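Fusolin (Unidentified entomopoxvirus, PDB 4OW5) probably binds chitin and acts on it as a copper-dependent lytic polysaccharide monooxygenase, and crystallises in vivo into the viral spindles that enhance entomopoxvirus virulence. Local coordinates at residues E150-V155 with V210-W215. Sequence-based numbering, arbitrary orientation.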
loop_
_atom_site.group_PDB
_atom_site.type_symbol
_atom_site.label_atom_id
_atom_site.label_comp_id
_atom_site.label_asym_id
_atom_site.label_seq_id
_atom_site.Cartn_x
_atom_site.Cartn_y
_atom_site.Cartn_z
ATOM N N GLU A 150 13.460 -9.581 -22.587
ATOM C CA GLU A 150 13.791 -8.383 -21.840
ATOM C C GLU A 150 12.748 -8.239 -20.791
ATOM O O GLU A 150 11.579 -8.470 -21.082
ATOM C CB GLU A 150 13.877 -7.136 -22.703
ATOM C CG GLU A 150 14.953 -7.217 -23.740
ATOM C CD GLU A 150 15.095 -5.969 -24.575
ATOM O OE1 GLU A 150 14.051 -5.361 -24.895
ATOM O OE2 GLU A 150 16.236 -5.625 -24.954
ATOM N N ILE A 151 13.153 -7.935 -19.559
ATOM C CA ILE A 151 12.216 -7.740 -18.452
ATOM C C ILE A 151 12.506 -6.374 -17.884
ATOM O O ILE A 151 13.677 -6.015 -17.685
ATOM C CB ILE A 151 12.298 -8.857 -17.386
ATOM C CG1 ILE A 151 12.170 -10.258 -18.028
ATOM C CG2 ILE A 151 11.258 -8.632 -16.261
ATOM C CD1 ILE A 151 12.313 -11.429 -17.020
ATOM N N TYR A 152 11.435 -5.617 -17.652
ATOM C CA TYR A 152 11.458 -4.284 -17.099
ATOM C C TYR A 152 10.607 -4.175 -15.865
ATOM O O TYR A 152 9.631 -4.895 -15.734
ATOM C CB TYR A 152 10.946 -3.257 -18.111
ATOM C CG TYR A 152 11.724 -3.222 -19.403
ATOM C CD1 TYR A 152 12.696 -2.257 -19.623
ATOM C CD2 TYR A 152 11.447 -4.113 -20.433
ATOM C CE1 TYR A 152 13.403 -2.201 -20.814
ATOM C CE2 TYR A 152 12.143 -4.066 -21.634
ATOM C CZ TYR A 152 13.146 -3.124 -21.810
ATOM O OH TYR A 152 13.854 -3.031 -22.974
ATOM N N ILE A 153 10.936 -3.219 -14.996
ATOM C CA ILE A 153 10.173 -2.894 -13.794
ATOM C C ILE A 153 9.857 -1.399 -13.836
ATOM O O ILE A 153 10.711 -0.582 -14.233
ATOM C CB ILE A 153 10.864 -3.295 -12.460
ATOM C CG1 ILE A 153 9.907 -3.036 -11.271
ATOM C CG2 ILE A 153 12.187 -2.522 -12.239
ATOM C CD1 ILE A 153 10.360 -3.606 -9.984
ATOM N N THR A 154 8.647 -1.044 -13.434
ATOM C CA THR A 154 8.282 0.361 -13.377
ATOM C C THR A 154 9.142 1.125 -12.327
ATOM O O THR A 154 9.563 0.565 -11.312
ATOM C CB THR A 154 6.805 0.575 -13.103
ATOM O OG1 THR A 154 6.394 -0.289 -12.043
ATOM C CG2 THR A 154 5.943 0.387 -14.352
ATOM N N VAL A 155 9.388 2.385 -12.623
ATOM C CA VAL A 155 10.124 3.314 -11.748
ATOM C C VAL A 155 9.332 3.472 -10.443
ATOM O O VAL A 155 8.111 3.330 -10.466
ATOM C CB VAL A 155 10.427 4.689 -12.391
ATOM C CG1 VAL A 155 11.338 4.557 -13.616
ATOM C CG2 VAL A 155 9.152 5.466 -12.733
ATOM N N VAL A 210 4.457 -2.670 -11.884
ATOM C CA VAL A 210 4.286 -3.425 -13.107
ATOM C C VAL A 210 5.634 -3.959 -13.540
ATOM O O VAL A 210 6.661 -3.263 -13.458
ATOM C CB VAL A 210 3.597 -2.565 -14.247
ATOM C CG1 VAL A 210 3.775 -3.193 -15.641
ATOM C CG2 VAL A 210 2.137 -2.341 -13.948
ATOM N N LEU A 211 5.624 -5.221 -13.962
ATOM C CA LEU A 211 6.745 -5.888 -14.617
ATOM C C LEU A 211 6.347 -5.992 -16.079
ATOM O O LEU A 211 5.189 -6.309 -16.358
ATOM C CB LEU A 211 7.053 -7.266 -14.003
ATOM C CG LEU A 211 7.569 -7.202 -12.558
ATOM C CD1 LEU A 211 7.660 -8.539 -11.923
ATOM C CD2 LEU A 211 8.906 -6.522 -12.485
ATOM N N TYR A 212 7.216 -5.559 -16.980
ATOM C CA TYR A 212 6.976 -5.596 -18.415
ATOM C C TYR A 212 7.928 -6.607 -19.052
ATOM O O TYR A 212 9.124 -6.531 -18.832
ATOM C CB TYR A 212 7.163 -4.224 -19.014
ATOM C CG TYR A 212 6.556 -4.021 -20.387
ATOM C CD1 TYR A 212 5.214 -4.316 -20.632
ATOM C CD2 TYR A 212 7.319 -3.539 -21.445
ATOM C CE1 TYR A 212 4.645 -4.097 -21.875
ATOM C CE2 TYR A 212 6.745 -3.262 -22.676
ATOM C CZ TYR A 212 5.417 -3.569 -22.900
ATOM O OH TYR A 212 4.865 -3.233 -24.100
ATOM N N VAL A 213 7.382 -7.583 -19.759
ATOM C CA VAL A 213 8.163 -8.665 -20.377
ATOM C C VAL A 213 7.986 -8.612 -21.883
ATOM O O VAL A 213 6.853 -8.630 -22.398
ATOM C CB VAL A 213 7.750 -10.051 -19.845
ATOM C CG1 VAL A 213 8.536 -11.174 -20.537
ATOM C CG2 VAL A 213 7.949 -10.142 -18.342
ATOM N N ARG A 214 9.125 -8.623 -22.568
ATOM C CA ARG A 214 9.241 -8.660 -24.002
ATOM C C ARG A 214 9.877 -9.983 -24.408
ATOM O O ARG A 214 10.966 -10.287 -23.932
ATOM C CB ARG A 214 10.115 -7.511 -24.482
ATOM C CG ARG A 214 10.259 -7.492 -25.996
ATOM C CD ARG A 214 11.253 -6.448 -26.400
ATOM N NE ARG A 214 11.457 -6.416 -27.845
ATOM C CZ ARG A 214 12.562 -5.980 -28.453
ATOM N NH1 ARG A 214 13.595 -5.534 -27.742
ATOM N NH2 ARG A 214 12.637 -5.974 -29.774
ATOM N N TRP A 215 9.216 -10.761 -25.247
ATOM C CA TRP A 215 9.738 -12.022 -25.792
ATOM C C TRP A 215 9.909 -11.776 -27.274
ATOM O O TRP A 215 8.922 -11.617 -27.995
ATOM C CB TRP A 215 8.827 -13.219 -25.508
ATOM C CG TRP A 215 9.320 -14.497 -26.134
ATOM C CD1 TRP A 215 10.615 -14.905 -26.279
ATOM C CD2 TRP A 215 8.509 -15.560 -26.648
ATOM N NE1 TRP A 215 10.658 -16.139 -26.877
ATOM C CE2 TRP A 215 9.383 -16.564 -27.118
ATOM C CE3 TRP A 215 7.130 -15.761 -26.760
ATOM C CZ2 TRP A 215 8.918 -17.746 -27.718
ATOM C CZ3 TRP A 215 6.669 -16.933 -27.356
ATOM C CH2 TRP A 215 7.558 -17.903 -27.835
#
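Glu150 and Arg214 are joined by a buried salt bridge, NH1 of Arg214 lying 2.9 Å from OE1 of Glu150. The extended arginine chain, with CG anti to the backbone N (chi1 -179°), runs alongside the glutamate. OE1 sits in the guanidinium plane, yet NH1 meets it from above the carboxylate, the two planes being 62° apart. Tyr77 O and Gln216 OE1 take NH2, so the guanidinium is gripped at more than one nitrogen.

Beneath this bridge the backbones pair as antiparallel strands. Glu150 and Arg214 exchange two backbone hydrogen bonds, as do Tyr152 and Tyr212, with Tyr152 N to Tyr212 O and Tyr212 N to Tyr152 O both 2.8 Å. At the far end Thr154 N hydrogen-bonds to Val210 O, but the return bond passes to a side chain: Val210 N reaches Thr154 OG1 at 3.1 Å in a nearly straight line. The threonine's chi1 of 45° sets OG1 between its own backbone N and carbonyl carbon, facing the neighbouring strand.

Tyr152 and Tyr212 touch through their CB atoms, 4.0 Å apart, and both rings meet Trp167 edge-to-face. On the opposite face Leu211 CD2 packs 3.8 Å from Ile153 CB, while Ile151 and Val213 lie side by side; Phe136 touches Ile151 and Leu211. The contact thus ties neighbouring strands within one sheet of the fibronectin type III-like sandwich, its aliphatic face turned toward strand 131-140 of the other sheet; on the reverse, the buried opposite charges probably neutralise each other.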